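Local coordinates for protein aminopentol aminotransferase (PDB 6HBS) that deaminates aminopentol (hydrolysed fumonisin B1) to its 2-keto derivative, using pyridoxal 5'-phosphate as cofactor and pyruvate as preferred amino-group acceptor, at residues 119-123 with 146-152. Sequence-based numbering, arbitrary orientation. Where two conformers were deposited one is given.
Sequences SDATS and HGASPWN. With PLP (pyridoxal-5'-phosphate), chain C.
Three direct hydrogen bonds join the first turns of helix 118-133 to the irregular loop 146-152. T122 OG1, with chi1 in the p well, donates to H146 O at 2.8 Å; W151 NE1 donates to S123 OG at 2.9 Å, nearly straight at 164°; A148 N reaches S119 OG at 3.3 Å. S119 (chi1 m) also gives both its N (2.9 Å) and its OG (2.7 Å) to PLP O2P, so one hydroxyl accepts from the loop and donates to the cofactor phosphate. One ordered water bridges the two segments, donating to T122 OG1 (3.0 Å), accepting from N152 ND2 (3.0 Å), and bonded to S123 OG (3.0 Å) and S149 OG (2.7 Å). This is the phosphate-binding helix start of a fold-type I aminotransferase of class III, where G118 N of the same helix, and S287 N of the second subunit, also hydrogen-bond to PLP. The loop follows strand 137-141 and runs past the pyridine ring, H146 O lying 3.3 Å from PLP C6. Closest CA pairs are S119-G147 (4.6 Å) and T122-H146 (6.6 Å). G147, at phi/psi 140/-171, passes 3.1 Å from S119 OG by its CA; a CB there would clash with that hydroxyl. Further out, W151 (chi1 p, chi2 -84°) brings CZ2 to 3.8 Å from T122 O, while F193 meets the rings of W151 and H146 edge-to-face and D230 binds H146 ND1.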
loop_
_atom_site.group_PDB
_atom_site.type_symbol
_atom_site.label_atom_id
_atom_site.label_comp_id
_atom_site.label_asym_id
_atom_site.label_seq_id
_atom_site.Cartn_x
_atom_site.Cartn_y
_atom_site.Cartn_z
ATOM N N SER A 119 -5.738 -4.881 -0.115
ATOM C CA SER A 119 -5.319 -5.788 -1.189
ATOM C C SER A 119 -4.025 -6.538 -0.802
ATOM O O SER A 119 -3.824 -7.652 -1.236
ATOM C CB SER A 119 -5.168 -5.031 -2.496
ATOM O OG SER A 119 -6.420 -4.512 -2.953
ATOM N N ASP A 120 -3.132 -5.875 -0.031
ATOM C CA ASP A 120 -1.908 -6.485 0.492
ATOM C C ASP A 120 -2.272 -7.648 1.433
ATOM O O ASP A 120 -1.627 -8.721 1.373
ATOM C CB ASP A 120 -1.044 -5.470 1.272
ATOM C CG ASP A 120 -0.588 -4.217 0.532
ATOM O OD1 ASP A 120 -0.666 -4.188 -0.715
ATOM O OD2 ASP A 120 -0.143 -3.244 1.225
ATOM N N ALA A 121 -3.271 -7.431 2.311
ATOM C CA ALA A 121 -3.668 -8.437 3.296
ATOM C C ALA A 121 -4.345 -9.622 2.592
ATOM O O ALA A 121 -4.096 -10.743 2.927
ATOM C CB ALA A 121 -4.555 -7.854 4.366
ATOM N N THR A 122 -5.200 -9.364 1.603
ATOM C CA THR A 122 -5.899 -10.488 0.943
ATOM C C THR A 122 -4.928 -11.300 0.080
ATOM O O THR A 122 -5.022 -12.530 0.042
ATOM C CB THR A 122 -7.125 -10.013 0.164
ATOM O OG1 THR A 122 -6.711 -9.107 -0.867
ATOM C CG2 THR A 122 -8.169 -9.384 1.061
ATOM N N SER A 123 -3.998 -10.620 -0.599
ATOM C CA SER A 123 -2.978 -11.259 -1.411
ATOM C C SER A 123 -2.041 -12.098 -0.537
ATOM O O SER A 123 -1.699 -13.220 -0.904
ATOM C CB SER A 123 -2.220 -10.250 -2.208
ATOM O OG SER A 123 -2.990 -9.826 -3.313
ATOM N N HIS A 146 -12.250 -8.382 -3.453
ATOM C CA HIS A 146 -11.194 -8.654 -2.493
ATOM C C HIS A 146 -9.971 -7.754 -2.710
ATOM O O HIS A 146 -8.963 -7.921 -2.038
ATOM C CB HIS A 146 -10.806 -10.134 -2.523
ATOM C CG HIS A 146 -11.876 -11.030 -2.007
ATOM N ND1 HIS A 146 -12.330 -10.940 -0.706
ATOM C CD2 HIS A 146 -12.560 -12.037 -2.596
ATOM C CE1 HIS A 146 -13.274 -11.854 -0.528
ATOM N NE2 HIS A 146 -13.422 -12.550 -1.664
ATOM N N GLY A 147 -10.060 -6.829 -3.653
ATOM C CA GLY A 147 -8.948 -5.927 -3.962
ATOM C C GLY A 147 -8.837 -5.730 -5.456
ATOM O O GLY A 147 -9.724 -6.167 -6.213
ATOM N N ALA A 148 -7.753 -5.083 -5.893
ATOM C CA ALA A 148 -7.589 -4.801 -7.300
ATOM C C ALA A 148 -6.234 -5.313 -7.806
ATOM O O ALA A 148 -5.589 -4.669 -8.638
ATOM C CB ALA A 148 -7.769 -3.317 -7.542
ATOM N N SER A 149 -5.832 -6.484 -7.305
ATOM C CA SER A 149 -4.637 -7.208 -7.786
ATOM C C SER A 149 -4.970 -7.990 -9.070
ATOM O O SER A 149 -6.135 -8.236 -9.397
ATOM C CB SER A 149 -4.075 -8.125 -6.696
ATOM O OG SER A 149 -3.870 -7.424 -5.477
ATOM N N PRO A 150 -3.966 -8.456 -9.856
ATOM C CA PRO A 150 -4.277 -9.228 -11.059
ATOM C C PRO A 150 -5.182 -10.434 -10.758
ATOM O O PRO A 150 -6.043 -10.761 -11.593
ATOM C CB PRO A 150 -2.886 -9.617 -11.605
ATOM C CG PRO A 150 -1.979 -8.488 -11.097
ATOM C CD PRO A 150 -2.525 -8.157 -9.711
ATOM N N TRP A 151 -5.037 -11.073 -9.588
ATOM C CA TRP A 151 -5.841 -12.294 -9.299
ATOM C C TRP A 151 -7.318 -11.984 -9.047
ATOM O O TRP A 151 -8.132 -12.907 -9.106
ATOM C CB TRP A 151 -5.285 -13.148 -8.146
ATOM C CG TRP A 151 -5.362 -12.593 -6.752
ATOM C CD1 TRP A 151 -4.474 -11.728 -6.169
ATOM C CD2 TRP A 151 -6.346 -12.893 -5.740
ATOM N NE1 TRP A 151 -4.842 -11.466 -4.876
ATOM C CE2 TRP A 151 -5.973 -12.174 -4.575
ATOM C CE3 TRP A 151 -7.489 -13.708 -5.684
ATOM C CZ2 TRP A 151 -6.705 -12.234 -3.389
ATOM C CZ3 TRP A 151 -8.198 -13.785 -4.496
ATOM C CH2 TRP A 151 -7.823 -13.040 -3.367
ATOM N N ASN A 152 -7.663 -10.739 -8.699
ATOM C CA ASN A 152 -9.029 -10.504 -8.207
ATOM C C ASN A 152 -9.660 -9.206 -8.733
ATOM O O ASN A 152 -10.819 -8.981 -8.451
ATOM C CB ASN A 152 -9.096 -10.554 -6.670
ATOM C CG ASN A 152 -8.206 -9.525 -5.986
ATOM O OD1 ASN A 152 -7.617 -8.664 -6.648
ATOM N ND2 ASN A 152 -8.062 -9.635 -4.666
HETATM N N1 PLP C . -11.507 -6.376 0.474
HETATM C C2 PLP C . -12.690 -5.744 0.635
HETATM C C2A PLP C . -13.914 -6.477 1.131
HETATM C C3 PLP C . -12.767 -4.307 0.392
HETATM O O3 PLP C . -13.930 -3.641 0.556
HETATM C C4 PLP C . -11.548 -3.581 -0.032
HETATM C C4A PLP C . -11.659 -2.115 -0.253
HETATM C C5 PLP C . -10.322 -4.409 -0.235
HETATM C C6 PLP C . -10.374 -5.766 0.060
HETATM C C5A PLP C . -8.993 -3.811 -0.692
HETATM O O4P PLP C . -8.545 -2.760 0.202
HETATM P P PLP C . -7.661 -1.617 -0.509
HETATM O O1P PLP C . -8.519 -0.852 -1.411
HETATM O O2P PLP C . -6.622 -2.372 -1.289
HETATM O O3P PLP C . -7.177 -0.846 0.700
HETATM O O HOH W 1 -5.612 -8.354 -3.588
#